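Local coordinates for ketosynthase (Streptomyces sp. MSC090213JE08, PDB 6KXF), which probably acts as the chain length factor of the ishigamide ketosynthase/chain length factor, a complex that extends polyketide chains carried on acyl carrier protein, at the interface of chains A and B. Residues are numbered along the deposited sequence; one frame, centred on the assembly and turned at random. Chains: chain A, Ketosynthase; chain B, ACP.

The interface of chains A and B. Residues chain A 83, 138, 144-147; chain B 45-46, 49, 53.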
ATOM      1  N   LYS A  83      10.519 -15.553  10.528  1.00 60.52           N
ATOM      2  CA  LYS A  83      10.930 -14.246  10.056  1.00 54.57           C
ATOM      3  C   LYS A  83       9.721 -13.331   9.835  1.00 53.68           C
ATOM      4  O   LYS A  83       9.885 -12.188   9.380  1.00 57.36           O
ATOM      5  CB  LYS A  83      11.762 -14.455   8.791  1.00 52.59           C
ATOM      6  CG  LYS A  83      13.156 -14.965   9.101  1.00 51.87           C
ATOM      7  CD  LYS A  83      14.011 -15.295   7.932  1.00 59.99           C
ATOM      8  CE  LYS A  83      15.446 -15.562   8.342  1.00 64.09           C
ATOM      9  NZ  LYS A  83      16.396 -15.324   7.226  1.00 65.89           N
ATOM     10  N   ASN A 138      26.490  -3.742   9.025  1.00 60.38           N
ATOM     11  CA  ASN A 138      27.174  -4.955   8.606  1.00 57.16           C
ATOM     12  C   ASN A 138      28.300  -4.557   7.649  1.00 59.86           C
ATOM     13  O   ASN A 138      28.479  -3.384   7.382  1.00 64.38           O
ATOM     14  CB  ASN A 138      26.216  -5.991   8.026  1.00 51.46           C
ATOM     15  CG  ASN A 138      25.402  -6.676   9.083  1.00 57.91           C
ATOM     16  OD1 ASN A 138      25.724  -6.587  10.268  1.00 60.64           O
ATOM     17  ND2 ASN A 138      24.353  -7.358   8.660  1.00 53.85           N
ATOM     18  N   VAL A 144      21.812  -7.847   4.214  1.00 53.13           N
ATOM     19  CA  VAL A 144      20.527  -7.700   4.855  1.00 53.00           C
ATOM     20  C   VAL A 144      19.812  -9.054   4.824  1.00 53.40           C
ATOM     21  O   VAL A 144      20.132  -9.929   4.007  1.00 55.77           O
ATOM     22  CB  VAL A 144      19.695  -6.574   4.197  1.00 53.70           C
ATOM     23  CG1 VAL A 144      20.438  -5.251   4.264  1.00 50.30           C
ATOM     24  CG2 VAL A 144      19.306  -6.896   2.764  1.00 55.15           C
ATOM     25  N   ASP A 145      18.840  -9.205   5.727  1.00 55.03           N
ATOM     26  CA  ASP A 145      18.161 -10.452   5.941  1.00 54.05           C
ATOM     27  C   ASP A 145      17.144 -10.614   4.819  1.00 53.76           C
ATOM     28  O   ASP A 145      16.080  -9.991   4.863  1.00 51.42           O
ATOM     29  CB  ASP A 145      17.494 -10.480   7.319  1.00 57.00           C
ATOM     30  CG  ASP A 145      16.891 -11.829   7.706  1.00 61.34           C
ATOM     31  OD1 ASP A 145      16.473 -12.580   6.789  1.00 64.45           O
ATOM     32  OD2 ASP A 145      16.840 -12.121   8.924  1.00 59.68           O
ATOM     33  N   ALA A 146      17.470 -11.469   3.845  1.00 55.47           N
ATOM     34  CA  ALA A 146      16.692 -11.626   2.613  1.00 54.15           C
ATOM     35  C   ALA A 146      15.314 -12.215   2.897  1.00 52.73           C
ATOM     36  O   ALA A 146      14.328 -11.874   2.218  1.00 54.39           O
ATOM     37  CB  ALA A 146      17.457 -12.475   1.619  1.00 59.87           C
ATOM     38  N   GLY A 147      15.232 -13.094   3.903  1.00 53.72           N
ATOM     39  CA  GLY A 147      13.991 -13.760   4.223  1.00 47.06           C
ATOM     40  C   GLY A 147      12.985 -12.823   4.871  1.00 46.41           C
ATOM     41  O   GLY A 147      11.781 -13.110   4.902  1.00 50.88           O
TER
ATOM     42  N   ILE B  45      18.236 -17.911  -2.307  1.00 60.44           N
ATOM     43  CA  ILE B  45      18.762 -16.551  -2.077  1.00 58.13           C
ATOM     44  C   ILE B  45      19.088 -16.397  -0.585  1.00 53.28           C
ATOM     45  O   ILE B  45      20.125 -15.840  -0.220  1.00 52.07           O
ATOM     46  CB  ILE B  45      17.785 -15.469  -2.607  1.00 54.85           C
ATOM     47  CG1 ILE B  45      17.851 -15.364  -4.137  1.00 56.55           C
ATOM     48  CG2 ILE B  45      18.034 -14.126  -1.936  1.00 56.35           C
ATOM     49  CD1 ILE B  45      16.614 -14.764  -4.772  1.00 56.53           C
ATOM     50  N   ASP B  46      18.220 -16.909   0.285  1.00 53.65           N
ATOM     51  CA  ASP B  46      18.484 -16.799   1.736  1.00 62.59           C
ATOM     52  C   ASP B  46      19.831 -17.486   2.063  1.00 61.23           C
ATOM     53  O   ASP B  46      20.601 -16.968   2.894  1.00 57.01           O
ATOM     54  CB  ASP B  46      17.308 -17.350   2.560  1.00 68.99           C
ATOM     55  CG  ASP B  46      16.649 -16.386   3.550  1.00 76.53           C
ATOM     56  OD1 ASP B  46      17.291 -15.379   3.980  1.00 69.16           O
ATOM     57  OD2 ASP B  46      15.488 -16.665   3.917  1.00 90.04           O
ATOM     58  N   SER B  49      22.803 -15.459   0.639  1.00 58.65           N
ATOM     59  CA  SER B  49      22.891 -14.241   1.485  1.00 62.82           C
ATOM     60  C   SER B  49      23.571 -14.552   2.823  1.00 60.95           C
ATOM     61  O   SER B  49      24.353 -13.723   3.326  1.00 55.24           O
ATOM     62  CB  SER B  49      21.548 -13.587   1.735  1.00 60.46           C
ATOM     63  OG  SER B  49      21.711 -12.406   2.551  1.00 69.15           O
ATOM     64  N   MET B  53      27.395 -13.251   4.305  1.00 60.74           N
ATOM     65  CA  MET B  53      27.524 -12.572   5.581  1.00 67.92           C
ATOM     66  C   MET B  53      28.507 -13.319   6.493  1.00 75.84           C
ATOM     67  O   MET B  53      29.328 -12.676   7.151  1.00 75.68           O
ATOM     68  CB  MET B  53      26.174 -12.464   6.285  1.00 68.64           C
ATOM     69  CG  MET B  53      26.083 -11.258   7.187  1.00 75.74           C
ATOM     70  SD  MET B  53      24.417 -11.037   7.826  1.00 92.43           S
ATOM     71  CE  MET B  53      23.408 -11.354   6.370  1.00 85.61           C
TER
HETATM   72  O   HOH W   1      19.505 -13.467   4.127  1.00 56.01           O
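Helix 41-55 of the ACP lies against the loop of chain A that runs through A:Val144 and A:Asp145 into the short 3-10 helix 146-148, with loop residues A:Lys83 and A:Asn138 at the two ends. The extended chain of A:Lys83 meets B:Asp46 tip to tip in a salt bridge, NZ lying 3.4 Å from carboxylate OD1. The same ammonium is held from its own side by A:Asp145, whose OD1 offers its syn lone pair to NZ at 2.8 Å. A:Asp145 CG is anti to the backbone N (chi1 -173°), and its carboxylate plane is turned 60° from that of B:Asp46; the lysine probably offsets the repulsion between the two acids. The B:Asp46 carboxylate also packs against A:Gly147, its CG 3.8 Å from A:Gly147 CA. A water joins B:Asp46 OD1 to the backbone N of A:Ala146, 2.9 Å from the water, and to B:Ser49 OG. That hydroxyl, anti to its backbone N, also gives a weak hydrogen bond to A:Val144 O (3.3 Å). An alanine in place of B:Asp46 would remove the carboxylate, and with it the salt bridge to A:Lys83 and its hold on the water, and would probably weaken the docking of this end of the helix. Beyond these polar groups, A:Ala146 CB touches B:Ile45 CG2 at 4.0 Å, and the bent B:Met53 crosses A:Asn138 obliquely, SD 3.8 Å from ND2. This small, largely polar patch probably helps dock the ACP through the helix that begins at B:Ser41, the phosphopantetheine-bearing serine, and so position the carried chain.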